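Local coordinates for 1-pyrroline-5-carboxylate dehydrogenase (Thermus thermophilus, PDB 1UZB), which probably catalyses the NAD-dependent oxidation of glutamate semialdehyde, the open form of 1-pyrroline-5-carboxylate, to glutamate in proline breakdown, at residues 6-11 with 477-482; 121-126 with 212-217; 132-137 with 183-188; 136-141 with 189-194; 316-321 with 358-363. One frame throughout, in Å; residues are numbered along the deposited sequence.

Contact 1: 6-11 with 477-482; sequences FRNEPI and GALVGV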
# COMPACT_ATOMS: atom_id res chain seq x y z
N PHE A 6 -11.32 -6.35 -13.81
CA PHE A 6 -12.52 -6.03 -14.57
C PHE A 6 -12.19 -5.32 -15.88
O PHE A 6 -11.33 -4.45 -15.93
CB PHE A 6 -13.43 -5.13 -13.75
CG PHE A 6 -14.60 -4.59 -14.52
CD1 PHE A 6 -15.79 -5.31 -14.62
CD2 PHE A 6 -14.51 -3.37 -15.18
CE1 PHE A 6 -16.86 -4.83 -15.37
CE2 PHE A 6 -15.57 -2.87 -15.93
CZ PHE A 6 -16.75 -3.61 -16.03
N ARG A 7 -12.90 -5.71 -16.93
CA ARG A 7 -12.78 -5.09 -18.24
C ARG A 7 -14.20 -5.04 -18.79
O ARG A 7 -15.00 -5.94 -18.54
CB ARG A 7 -11.92 -5.92 -19.20
CG ARG A 7 -10.48 -6.15 -18.75
CD ARG A 7 -9.56 -6.36 -19.94
NE ARG A 7 -10.00 -7.45 -20.81
CZ ARG A 7 -9.91 -8.74 -20.50
NH1 ARG A 7 -9.40 -9.12 -19.34
NH2 ARG A 7 -10.34 -9.66 -21.35
N ASN A 8 -14.54 -3.97 -19.51
CA ASN A 8 -15.88 -3.87 -20.08
C ASN A 8 -16.07 -4.83 -21.24
O ASN A 8 -15.14 -5.08 -22.01
CB ASN A 8 -16.15 -2.44 -20.56
CG ASN A 8 -16.20 -1.44 -19.43
OD1 ASN A 8 -15.18 -0.84 -19.06
ND2 ASN A 8 -17.38 -1.25 -18.86
N GLU A 9 -17.27 -5.38 -21.35
CA GLU A 9 -17.62 -6.31 -22.42
C GLU A 9 -17.69 -5.52 -23.72
O GLU A 9 -18.40 -4.53 -23.80
CB GLU A 9 -18.98 -6.95 -22.12
CG GLU A 9 -19.50 -7.94 -23.16
CD GLU A 9 -18.74 -9.25 -23.17
OE1 GLU A 9 -18.16 -9.62 -22.14
OE2 GLU A 9 -18.74 -9.92 -24.23
N PRO A 10 -16.94 -5.94 -24.75
CA PRO A 10 -16.96 -5.22 -26.02
C PRO A 10 -18.36 -5.14 -26.64
O PRO A 10 -19.10 -6.12 -26.61
CB PRO A 10 -16.00 -6.03 -26.89
CG PRO A 10 -15.01 -6.52 -25.89
CD PRO A 10 -15.89 -6.98 -24.75
N ILE A 11 -18.70 -3.98 -27.18
CA ILE A 11 -20.00 -3.78 -27.82
C ILE A 11 -19.86 -4.15 -29.29
O ILE A 11 -19.06 -3.55 -30.01
CB ILE A 11 -20.46 -2.31 -27.69
CG1 ILE A 11 -20.60 -1.94 -26.21
CG2 ILE A 11 -21.79 -2.11 -28.42
CD1 ILE A 11 -20.94 -0.48 -25.97
N GLY A 477 -24.65 6.36 -23.07
CA GLY A 477 -23.78 5.20 -23.01
C GLY A 477 -22.73 5.11 -21.92
O GLY A 477 -21.63 4.61 -22.17
N ALA A 478 -23.05 5.58 -20.72
CA ALA A 478 -22.11 5.51 -19.61
C ALA A 478 -21.69 4.05 -19.42
O ALA A 478 -22.53 3.15 -19.38
CB ALA A 478 -22.76 6.03 -18.34
N LEU A 479 -20.39 3.82 -19.30
CA LEU A 479 -19.87 2.48 -19.11
C LEU A 479 -19.68 2.12 -17.65
O LEU A 479 -19.16 2.91 -16.87
CB LEU A 479 -18.53 2.33 -19.84
CG LEU A 479 -18.58 2.42 -21.37
CD1 LEU A 479 -17.17 2.44 -21.92
CD2 LEU A 479 -19.36 1.24 -21.93
N VAL A 480 -20.13 0.92 -17.29
CA VAL A 480 -19.99 0.42 -15.93
C VAL A 480 -18.52 0.51 -15.52
O VAL A 480 -17.62 0.17 -16.29
CB VAL A 480 -20.46 -1.05 -15.85
CG1 VAL A 480 -20.05 -1.67 -14.52
CG2 VAL A 480 -21.97 -1.11 -16.02
N GLY A 481 -18.29 1.00 -14.30
CA GLY A 481 -16.94 1.12 -13.78
C GLY A 481 -16.19 2.38 -14.20
O GLY A 481 -15.49 2.98 -13.39
N VAL A 482 -16.35 2.77 -15.46
CA VAL A 482 -15.68 3.94 -16.01
C VAL A 482 -16.38 5.24 -15.61
O VAL A 482 -15.74 6.20 -15.17
CB VAL A 482 -15.65 3.88 -17.56
CG1 VAL A 482 -14.88 5.08 -18.11
CG2 VAL A 482 -15.01 2.58 -18.02

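Contact 2: 121-126 with 212-217; sequences VYEVGK and AVVVGA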
# COMPACT_ATOMS: atom_id res chain seq x y z
N VAL A 121 -34.30 -6.36 -29.81
CA VAL A 121 -34.66 -5.81 -31.10
C VAL A 121 -36.17 -5.94 -31.32
O VAL A 121 -36.84 -4.97 -31.65
CB VAL A 121 -33.91 -6.55 -32.24
CG1 VAL A 121 -34.47 -6.14 -33.60
CG2 VAL A 121 -32.42 -6.24 -32.17
N TYR A 122 -36.68 -7.15 -31.12
CA TYR A 122 -38.11 -7.41 -31.32
C TYR A 122 -39.05 -6.92 -30.24
O TYR A 122 -40.14 -6.44 -30.56
CB TYR A 122 -38.34 -8.91 -31.55
CG TYR A 122 -37.86 -9.40 -32.89
CD1 TYR A 122 -36.86 -10.37 -32.98
CD2 TYR A 122 -38.38 -8.88 -34.07
CE1 TYR A 122 -36.40 -10.81 -34.22
CE2 TYR A 122 -37.93 -9.30 -35.31
CZ TYR A 122 -36.94 -10.27 -35.38
OH TYR A 122 -36.48 -10.69 -36.61
N GLU A 123 -38.66 -7.01 -28.97
CA GLU A 123 -39.56 -6.59 -27.90
C GLU A 123 -39.62 -5.10 -27.59
O GLU A 123 -40.70 -4.58 -27.27
CB GLU A 123 -39.27 -7.35 -26.60
CG GLU A 123 -40.41 -7.19 -25.59
CD GLU A 123 -40.23 -8.00 -24.32
OE1 GLU A 123 -41.26 -8.29 -23.66
OE2 GLU A 123 -39.08 -8.33 -23.96
N VAL A 124 -38.49 -4.40 -27.68
CA VAL A 124 -38.49 -2.97 -27.40
C VAL A 124 -38.01 -2.08 -28.55
O VAL A 124 -37.85 -0.87 -28.38
CB VAL A 124 -37.71 -2.62 -26.10
CG1 VAL A 124 -38.36 -3.30 -24.91
CG2 VAL A 124 -36.26 -3.03 -26.23
N GLY A 125 -37.78 -2.67 -29.71
CA GLY A 125 -37.39 -1.89 -30.87
C GLY A 125 -36.03 -1.25 -30.94
O GLY A 125 -35.88 -0.16 -31.51
N LYS A 126 -35.03 -1.90 -30.36
CA LYS A 126 -33.67 -1.37 -30.42
C LYS A 126 -33.03 -1.88 -31.70
O LYS A 126 -33.29 -3.01 -32.11
CB LYS A 126 -32.83 -1.87 -29.23
CG LYS A 126 -33.29 -1.35 -27.90
CD LYS A 126 -32.19 -1.42 -26.86
CE LYS A 126 -32.59 -0.64 -25.63
NZ LYS A 126 -31.49 -0.48 -24.64
N ALA A 212 -41.39 -4.93 -21.49
CA ALA A 212 -40.21 -5.77 -21.62
C ALA A 212 -40.22 -7.01 -20.73
O ALA A 212 -39.17 -7.44 -20.24
CB ALA A 212 -38.97 -4.93 -21.33
N VAL A 213 -41.39 -7.60 -20.54
CA VAL A 213 -41.51 -8.78 -19.69
C VAL A 213 -40.84 -10.04 -20.26
O VAL A 213 -40.37 -10.89 -19.50
CB VAL A 213 -42.99 -9.11 -19.39
CG1 VAL A 213 -43.61 -7.99 -18.57
CG2 VAL A 213 -43.76 -9.31 -20.69
N VAL A 214 -40.79 -10.17 -21.58
CA VAL A 214 -40.18 -11.36 -22.17
C VAL A 214 -38.68 -11.42 -21.95
O VAL A 214 -38.15 -12.46 -21.54
CB VAL A 214 -40.47 -11.46 -23.68
CG1 VAL A 214 -39.70 -12.64 -24.28
CG2 VAL A 214 -41.96 -11.66 -23.91
N VAL A 215 -37.98 -10.33 -22.22
CA VAL A 215 -36.54 -10.35 -22.02
C VAL A 215 -36.20 -10.48 -20.53
O VAL A 215 -35.16 -11.04 -20.18
CB VAL A 215 -35.86 -9.11 -22.64
CG1 VAL A 215 -36.10 -7.88 -21.77
CG2 VAL A 215 -34.37 -9.38 -22.81
N GLY A 216 -37.07 -9.98 -19.67
CA GLY A 216 -36.85 -10.11 -18.24
C GLY A 216 -36.92 -11.57 -17.85
O GLY A 216 -36.16 -12.06 -17.01
N ALA A 217 -37.85 -12.29 -18.47
CA ALA A 217 -38.00 -13.72 -18.20
C ALA A 217 -36.75 -14.46 -18.64
O ALA A 217 -36.29 -15.37 -17.96
CB ALA A 217 -39.23 -14.27 -18.92

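Contact 3: 132-137 with 183-188; sequences SADVAE and WNFPVA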
# COMPACT_ATOMS: atom_id res chain seq x y z
N SER A 132 -26.91 -4.58 -28.59
CA SER A 132 -25.64 -5.14 -28.13
C SER A 132 -25.09 -4.36 -26.94
O SER A 132 -24.56 -4.95 -25.99
CB SER A 132 -24.62 -5.15 -29.27
OG SER A 132 -23.41 -5.76 -28.86
N ALA A 133 -25.21 -3.04 -26.97
CA ALA A 133 -24.72 -2.21 -25.87
C ALA A 133 -25.47 -2.52 -24.58
O ALA A 133 -24.88 -2.54 -23.50
CB ALA A 133 -24.86 -0.73 -26.22
N ASP A 134 -26.77 -2.77 -24.70
CA ASP A 134 -27.64 -3.07 -23.57
C ASP A 134 -27.17 -4.37 -22.89
O ASP A 134 -26.90 -4.39 -21.69
CB ASP A 134 -29.08 -3.22 -24.08
CG ASP A 134 -30.12 -3.27 -22.96
OD1 ASP A 134 -29.89 -3.97 -21.96
OD2 ASP A 134 -31.18 -2.62 -23.11
N VAL A 135 -27.06 -5.44 -23.66
CA VAL A 135 -26.63 -6.72 -23.10
C VAL A 135 -25.20 -6.64 -22.55
O VAL A 135 -24.90 -7.23 -21.50
CB VAL A 135 -26.73 -7.84 -24.15
CG1 VAL A 135 -26.24 -9.16 -23.56
CG2 VAL A 135 -28.18 -7.99 -24.60
N ALA A 136 -24.32 -5.92 -23.24
CA ALA A 136 -22.94 -5.78 -22.79
C ALA A 136 -22.91 -5.10 -21.42
O ALA A 136 -22.12 -5.48 -20.56
CB ALA A 136 -22.15 -4.96 -23.81
N GLU A 137 -23.76 -4.10 -21.23
CA GLU A 137 -23.83 -3.38 -19.96
C GLU A 137 -24.32 -4.31 -18.85
O GLU A 137 -23.85 -4.23 -17.72
CB GLU A 137 -24.76 -2.17 -20.08
CG GLU A 137 -24.80 -1.30 -18.83
CD GLU A 137 -25.77 -0.14 -18.96
OE1 GLU A 137 -25.80 0.50 -20.03
OE2 GLU A 137 -26.49 0.14 -17.98
N TRP A 183 -38.27 -0.06 -19.02
CA TRP A 183 -38.39 -0.77 -20.28
C TRP A 183 -37.32 -0.38 -21.29
O TRP A 183 -37.09 -1.11 -22.25
CB TRP A 183 -39.77 -0.54 -20.92
CG TRP A 183 -40.19 0.91 -21.04
CD1 TRP A 183 -41.01 1.59 -20.20
CD2 TRP A 183 -39.81 1.83 -22.08
NE1 TRP A 183 -41.18 2.88 -20.64
CE2 TRP A 183 -40.46 3.06 -21.79
CE3 TRP A 183 -39.00 1.75 -23.21
CZ2 TRP A 183 -40.31 4.19 -22.60
CZ3 TRP A 183 -38.85 2.88 -24.02
CH2 TRP A 183 -39.51 4.08 -23.71
N ASN A 184 -36.65 0.75 -21.08
CA ASN A 184 -35.65 1.18 -22.05
C ASN A 184 -34.31 0.45 -22.01
O ASN A 184 -33.61 0.39 -23.02
CB ASN A 184 -35.48 2.71 -21.99
CG ASN A 184 -34.75 3.17 -20.74
OD1 ASN A 184 -34.80 2.53 -19.69
ND2 ASN A 184 -34.09 4.31 -20.86
N PHE A 185 -33.96 -0.11 -20.86
CA PHE A 185 -32.74 -0.91 -20.72
C PHE A 185 -33.19 -2.10 -19.88
O PHE A 185 -32.73 -2.29 -18.76
CB PHE A 185 -31.62 -0.14 -20.03
CG PHE A 185 -30.99 0.91 -20.89
CD1 PHE A 185 -31.50 2.20 -20.91
CD2 PHE A 185 -29.93 0.59 -21.73
CE1 PHE A 185 -30.94 3.17 -21.75
CE2 PHE A 185 -29.37 1.55 -22.57
CZ PHE A 185 -29.88 2.84 -22.58
N PRO A 186 -34.10 -2.92 -20.44
CA PRO A 186 -34.68 -4.10 -19.81
C PRO A 186 -33.78 -5.30 -19.54
O PRO A 186 -34.22 -6.28 -18.94
CB PRO A 186 -35.85 -4.43 -20.71
CG PRO A 186 -35.31 -4.10 -22.05
CD PRO A 186 -34.56 -2.81 -21.84
N VAL A 187 -32.54 -5.24 -20.02
CA VAL A 187 -31.60 -6.31 -19.72
C VAL A 187 -30.56 -5.69 -18.78
O VAL A 187 -30.38 -6.15 -17.66
CB VAL A 187 -30.91 -6.88 -20.97
CG1 VAL A 187 -29.90 -7.95 -20.55
CG2 VAL A 187 -31.94 -7.50 -21.90
N ALA A 188 -29.93 -4.61 -19.23
CA ALA A 188 -28.90 -3.94 -18.44
C ALA A 188 -29.33 -3.43 -17.06
O ALA A 188 -28.80 -3.88 -16.04
CB ALA A 188 -28.31 -2.78 -19.23

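Contact 4: 136-141 with 189-194; sequences AEAIDF and IFTGMI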
# COMPACT_ATOMS: atom_id res chain seq x y z
N ALA A 136 -24.32 -5.92 -23.24
CA ALA A 136 -22.94 -5.78 -22.79
C ALA A 136 -22.91 -5.10 -21.42
O ALA A 136 -22.12 -5.48 -20.56
CB ALA A 136 -22.15 -4.96 -23.81
N GLU A 137 -23.76 -4.10 -21.23
CA GLU A 137 -23.83 -3.38 -19.96
C GLU A 137 -24.32 -4.31 -18.85
O GLU A 137 -23.85 -4.23 -17.72
CB GLU A 137 -24.76 -2.17 -20.08
CG GLU A 137 -24.80 -1.30 -18.83
CD GLU A 137 -25.77 -0.14 -18.96
OE1 GLU A 137 -25.80 0.50 -20.03
OE2 GLU A 137 -26.49 0.14 -17.98
N ALA A 138 -25.28 -5.19 -19.17
CA ALA A 138 -25.81 -6.13 -18.18
C ALA A 138 -24.68 -7.05 -17.70
O ALA A 138 -24.53 -7.29 -16.51
CB ALA A 138 -26.93 -6.96 -18.81
N ILE A 139 -23.90 -7.57 -18.65
CA ILE A 139 -22.78 -8.44 -18.32
C ILE A 139 -21.81 -7.64 -17.44
O ILE A 139 -21.32 -8.14 -16.43
CB ILE A 139 -22.08 -8.93 -19.60
CG1 ILE A 139 -23.03 -9.85 -20.38
CG2 ILE A 139 -20.80 -9.67 -19.25
CD1 ILE A 139 -22.60 -10.11 -21.81
N ASP A 140 -21.56 -6.39 -17.82
CA ASP A 140 -20.66 -5.53 -17.05
C ASP A 140 -21.12 -5.37 -15.60
O ASP A 140 -20.31 -5.43 -14.69
CB ASP A 140 -20.54 -4.13 -17.68
CG ASP A 140 -19.69 -4.11 -18.94
OD1 ASP A 140 -19.01 -5.12 -19.23
OD2 ASP A 140 -19.69 -3.07 -19.63
N PHE A 141 -22.42 -5.15 -15.39
CA PHE A 141 -22.92 -4.99 -14.03
C PHE A 141 -22.62 -6.23 -13.19
O PHE A 141 -22.18 -6.12 -12.04
CB PHE A 141 -24.44 -4.74 -14.02
CG PHE A 141 -24.83 -3.32 -14.27
CD1 PHE A 141 -25.83 -3.02 -15.19
CD2 PHE A 141 -24.24 -2.27 -13.57
CE1 PHE A 141 -26.25 -1.71 -15.41
CE2 PHE A 141 -24.65 -0.95 -13.78
CZ PHE A 141 -25.65 -0.67 -14.70
N ILE A 189 -30.26 -2.49 -17.01
CA ILE A 189 -30.69 -1.93 -15.73
C ILE A 189 -31.47 -2.95 -14.89
O ILE A 189 -31.33 -2.99 -13.67
CB ILE A 189 -31.49 -0.64 -15.95
CG1 ILE A 189 -30.56 0.42 -16.56
CG2 ILE A 189 -32.06 -0.12 -14.63
CD1 ILE A 189 -31.22 1.73 -16.88
N PHE A 190 -32.27 -3.77 -15.55
CA PHE A 190 -33.02 -4.83 -14.88
C PHE A 190 -32.01 -5.70 -14.12
O PHE A 190 -32.16 -5.96 -12.93
CB PHE A 190 -33.75 -5.66 -15.95
CG PHE A 190 -34.57 -6.79 -15.40
CD1 PHE A 190 -35.80 -6.56 -14.80
CD2 PHE A 190 -34.12 -8.10 -15.54
CE1 PHE A 190 -36.58 -7.63 -14.35
CE2 PHE A 190 -34.90 -9.18 -15.09
CZ PHE A 190 -36.13 -8.94 -14.49
N THR A 191 -30.96 -6.11 -14.82
CA THR A 191 -29.92 -6.95 -14.22
C THR A 191 -29.14 -6.25 -13.12
O THR A 191 -28.97 -6.80 -12.02
CB THR A 191 -28.94 -7.44 -15.29
OG1 THR A 191 -29.63 -8.26 -16.24
CG2 THR A 191 -27.81 -8.24 -14.66
N GLY A 192 -28.65 -5.05 -13.40
CA GLY A 192 -27.87 -4.32 -12.41
C GLY A 192 -28.60 -4.05 -11.11
O GLY A 192 -28.05 -4.22 -10.02
N MET A 193 -29.86 -3.62 -11.22
CA MET A 193 -30.67 -3.31 -10.05
C MET A 193 -30.94 -4.51 -9.16
O MET A 193 -31.20 -4.37 -7.97
CB MET A 193 -32.00 -2.70 -10.49
CG MET A 193 -31.88 -1.38 -11.22
SD MET A 193 -33.50 -0.76 -11.68
CE MET A 193 -33.93 -0.04 -10.15
N ILE A 194 -30.89 -5.70 -9.76
CA ILE A 194 -31.13 -6.95 -9.04
C ILE A 194 -29.84 -7.54 -8.45
O ILE A 194 -29.77 -7.81 -7.25
CB ILE A 194 -31.73 -8.03 -9.97
CG1 ILE A 194 -33.13 -7.61 -10.43
CG2 ILE A 194 -31.78 -9.38 -9.26
CD1 ILE A 194 -33.72 -8.52 -11.49

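Contact 5: 316-321 with 358-363; sequences GFQGQK and PDLGPV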
# COMPACT_ATOMS: atom_id res chain seq x y z
N GLY A 316 -30.29 8.24 -30.49
CA GLY A 316 -29.97 6.85 -30.20
C GLY A 316 -31.17 6.25 -29.48
O GLY A 316 -31.71 6.85 -28.56
N PHE A 317 -31.57 5.05 -29.89
CA PHE A 317 -32.76 4.37 -29.34
C PHE A 317 -33.95 5.34 -29.30
O PHE A 317 -34.70 5.41 -28.33
CB PHE A 317 -32.51 3.77 -27.95
CG PHE A 317 -33.66 2.89 -27.46
CD1 PHE A 317 -34.29 2.00 -28.34
CD2 PHE A 317 -34.11 2.97 -26.15
CE1 PHE A 317 -35.37 1.22 -27.91
CE2 PHE A 317 -35.19 2.18 -25.71
CZ PHE A 317 -35.81 1.30 -26.60
N GLN A 318 -34.08 6.10 -30.38
CA GLN A 318 -35.19 7.03 -30.54
C GLN A 318 -35.34 8.06 -29.41
O GLN A 318 -36.44 8.53 -29.13
CB GLN A 318 -36.48 6.22 -30.71
CG GLN A 318 -36.49 5.25 -31.91
CD GLN A 318 -35.69 3.95 -31.71
OE1 GLN A 318 -34.51 3.87 -32.08
NE2 GLN A 318 -36.33 2.94 -31.14
N GLY A 319 -34.22 8.41 -28.78
CA GLY A 319 -34.24 9.38 -27.70
C GLY A 319 -34.89 8.88 -26.42
O GLY A 319 -35.16 9.67 -25.51
N GLN A 320 -35.13 7.58 -26.34
CA GLN A 320 -35.77 6.99 -25.17
C GLN A 320 -34.74 6.60 -24.11
O GLN A 320 -34.67 5.45 -23.68
CB GLN A 320 -36.59 5.77 -25.59
CG GLN A 320 -37.68 6.10 -26.60
CD GLN A 320 -38.40 4.88 -27.12
OE1 GLN A 320 -39.62 4.76 -26.99
NE2 GLN A 320 -37.65 3.96 -27.72
N LYS A 321 -33.94 7.58 -23.70
CA LYS A 321 -32.92 7.36 -22.69
C LYS A 321 -32.95 8.50 -21.69
O LYS A 321 -33.17 9.66 -22.06
CB LYS A 321 -31.53 7.31 -23.33
CG LYS A 321 -31.35 6.25 -24.39
CD LYS A 321 -29.92 6.20 -24.88
CE LYS A 321 -29.76 5.15 -25.96
NZ LYS A 321 -28.35 5.08 -26.43
N PRO A 358 -32.08 -0.16 -38.56
CA PRO A 358 -32.14 1.23 -39.03
C PRO A 358 -31.48 2.13 -38.00
O PRO A 358 -31.11 1.66 -36.91
CB PRO A 358 -33.64 1.48 -39.11
CG PRO A 358 -34.12 0.75 -37.89
CD PRO A 358 -33.37 -0.57 -37.97
N ASP A 359 -31.32 3.40 -38.32
CA ASP A 359 -30.73 4.32 -37.35
C ASP A 359 -31.71 4.47 -36.19
O ASP A 359 -31.30 4.57 -35.04
CB ASP A 359 -30.46 5.68 -37.99
CG ASP A 359 -29.37 5.62 -39.04
OD1 ASP A 359 -28.32 5.00 -38.77
OD2 ASP A 359 -29.56 6.19 -40.13
N LEU A 360 -33.00 4.48 -36.52
CA LEU A 360 -34.05 4.57 -35.51
C LEU A 360 -35.13 3.53 -35.73
O LEU A 360 -35.60 3.33 -36.85
CB LEU A 360 -34.74 5.94 -35.52
CG LEU A 360 -34.11 7.12 -34.80
CD1 LEU A 360 -33.01 7.71 -35.66
CD2 LEU A 360 -35.17 8.17 -34.52
N GLY A 361 -35.50 2.84 -34.66
CA GLY A 361 -36.57 1.88 -34.73
C GLY A 361 -37.80 2.67 -34.31
O GLY A 361 -37.82 3.89 -34.41
N PRO A 362 -38.85 2.00 -33.82
CA PRO A 362 -40.09 2.64 -33.37
C PRO A 362 -39.99 3.02 -31.90
O PRO A 362 -39.09 2.56 -31.20
CB PRO A 362 -41.11 1.53 -33.56
CG PRO A 362 -40.33 0.34 -33.09
CD PRO A 362 -38.97 0.53 -33.74
N VAL A 363 -40.90 3.86 -31.42
CA VAL A 363 -40.90 4.16 -30.00
C VAL A 363 -41.54 2.90 -29.41
O VAL A 363 -42.16 2.11 -30.13
CB VAL A 363 -41.68 5.46 -29.65
CG1 VAL A 363 -40.90 6.66 -30.18
CG2 VAL A 363 -43.07 5.43 -30.23
O HOH W 1 -30.73 3.97 -32.42
O HOH W 2 -38.91 1.57 -28.66

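Contact 1: 6-11 with 477-482
The N-terminal arm that leads to helix 17-32 meets a loop from near the end of the chain, Asn8 and Phe6 facing Leu479, Val480 and Val482. The central bond runs from Asn8 ND2 to Val480 O, 2.9 Å long and nearly straight (163° at the hydrogen). It reaches a lone pair in the carbonyl plane, and the acceptor lies close to the plane of the amide. With CG beside its own backbone N (chi1 -66°), Asn8 reaches across to the loop, where OD1 rests 3.6 Å from CG2 of Val482 and ND2 is 3.9 Å from CB of Leu479. Phe6 comes in at about a right angle to Val480: its CE2 is 3.7 Å from Val480 O, and its CZ is 4.1 Å from Val480 CG1. ND2 of Asn8 also binds OD2 of Asp140, so two acceptors fix the amide. With an alanine in place of Asn8, the Val480 carbonyl would probably lose this donor and Asp140 one of its partners, so the direct polar link between arm and loop would go. Phe6 and Val480 pack on helix 128-149, where Tyr144 meets the Phe6 ring edge-to-face, while Val160 and Tyr162 of a second subunit pack on Phe6 and Leu479.

Contact 2: 121-126 with 212-217
The carboxylate of Glu123 is sandwiched at the start of helix 213-226: CA of Ala212 lies over one face, 3.5 Å from CD, and CB of Val214 lies on the other side of the plane, also 3.5 Å from CD. Both oxygens turn their syn lone pairs, those on the side of the partner oxygen, to the first turn of that helix. Val214 N donates to OE1 at 2.8 Å (157° at the hydrogen) and Val215 N to OE2 at 2.9 Å (153°). In this way a side chain from helix 113-124 takes up two of the N-H groups that a helix start leaves without backbone acceptors; Ala212, at the N-cap position, has no polar side chain to do so. The helix follows strand 203-207 in what is, by family, the Rossmann-like cofactor domain. Glu123 gets there by stretching out, with CG anti to the backbone N (chi1 -165°) and the chain extended beyond it. OE1 has a further partner in Ser55 OG, on strand 52-57, so three hydrogen bonds grip the buried acid. The positive end of the helix dipole would probably favour its negative charge. Beside the acid, the next residue of its helix adds an apolar touch: CG1 of Val124 rests 4.0 Å from CB of Ala212.

Contact 3: 132-137 with 183-188
Asp134 makes the tight half of this contact, its carboxylate pushed into the bend of loop 183-188. OD1 accepts the N-H of Ala188 at 2.8 Å (155° at the hydrogen), met nearly along the C-O axis, and lies 3.2 Å from CB of Val187. OD2 sits 3.3 Å from CA of Phe185 and 3.6 Å from CD of Pro186, but its main partner is Lys126 NZ, in a salt bridge. Asp134 has CG anti to the backbone N (chi1 -169°), which brings the acid up to the loop; the carboxylate and the Phe185 ring are turned 37° from each other. CB of Ala188 packs 3.3 Å from the backbone O of Asp134. The other half is looser. Glu137 and Phe185 are partly exposed, and the extended Glu137 chain merely runs past the Ala188 methyl, with OE2 3.7 Å from CB. Away from this partly exposed side, the buried Val135 CG2 stands 4.4 Å from Val187 CG1, a light touch. The loop, carrying the family's Pro-Trp-Asn sequence, thus joins strand 165-180 to helix 188-199 while leaning on helix 128-149. Leu120 of helix 113-124 packs on Asp134 and Pro186, and Val215 of helix 213-226 backs Pro186 and Val187.

Contact 4: 136-141 with 189-194
Phe141 of helix 128-149 reaches over to Gly192 of helix 188-199, and its side chain can be followed atom by atom. CB stands 3.8 Å from CA of Gly192. CG, set beside the backbone N by chi1 of -82°, is 3.7 Å from the same CA. CD1 keeps that separation and also approaches Gly192 N, at 3.9 Å. Farther out, CE1 comes to 4.4 Å from Ile189 N, so the ring climbs back along the partner helix by almost one turn, meeting its backbone obliquely. The other flank of the ring, at CE2, faces Val480 of a distant loop, and Tyr145 meets the ring with its plane about 20° away. Gly192, with no side chain, lets the ring lie against bare backbone. The second touching point is Ala138 with Thr191: the alanine CB is 3.9 Å from OG1, whose hydrogen bond goes to Val187 O, in the loop just before its helix, while CG2 lies 3.9 Å from Ala138 O. The two helix segments run almost parallel, 10° apart, with axes 8.3 Å from each other. Met109 of helix 95-111 covers both Ala138 and Thr191. What holds the pair is therefore shape and van der Waals contact between small residues and one ring, the single hydroxyl being occupied elsewhere.

Contact 5: 316-321 with 358-363
Two direct hydrogen bonds come first, both made by the buried amide of Gln318 to the backbone of loop 358-363. Gly361 N donates to OE1 at 2.9 Å, a fairly straight bond (160° at the hydrogen) that nonetheless comes down from above the carbonyl plane and not onto a lone pair. NE2 gives a hydrogen to Pro362 O at 2.8 Å, again from above that carbonyl's plane, and also binds Gly125 O. A bend at chi2 (77°) folds the chain to bring both amide atoms against the loop. If a leucine stood in place of Gln318, Gly361 N, Pro362 O and Gly125 O would probably each lose a partner, and with them would go the direct hydrogen bonds between the loops. Nearby, Gln320 OE1 is bonded to Val364 N, just past the loop segment.

Water makes a second set of links. One water takes the N-H of Phe317 and donates to Asp359 O; another accepts from Gln320 NE2 at 2.9 Å and donates to Pro362 O at 2.7 Å.

Packing completes the contact. CG of Gln318 presses to 3.1 Å from Gly361 O, with Leu360 alongside. Gln320 crosses Val363 at about a right angle, Gln320 OE1 lying 3.4 Å from Val363 CB; Gln320 NE2 sits 3.4 Å above the Phe317 ring, offset toward the rim.

Gln320 centres an inverse gamma turn, and Lys321 is followed directly by a cysteine. This Gly-Gln-Lys-Cys run matches the loop that carries the nucleophilic cysteine in aldehyde dehydrogenases, so the contact probably lies beside the active-site loop.

Contacts 3 and 4 are neighbours on helix 128-149, their centres 7 Å apart. Contact 1 lies against that helix, where Glu9 N meets Asp140 OD1 at 2.7 Å, and does not touch contact 2, 22 Å away between centres. Lys126 couples contact 2 to contact 3 by a 2.6 Å salt bridge from NZ to Asp134 OD2, and its chain also lies by the Phe317 ring of contact 5. Asn184 ND2 in turn meets Gln320 O at 3.1 Å. The loops 183-188 and 316-321 thus come together, consistent with the family's active site, whereas contact 4 does not touch contact 5, their centres being 20 Å apart.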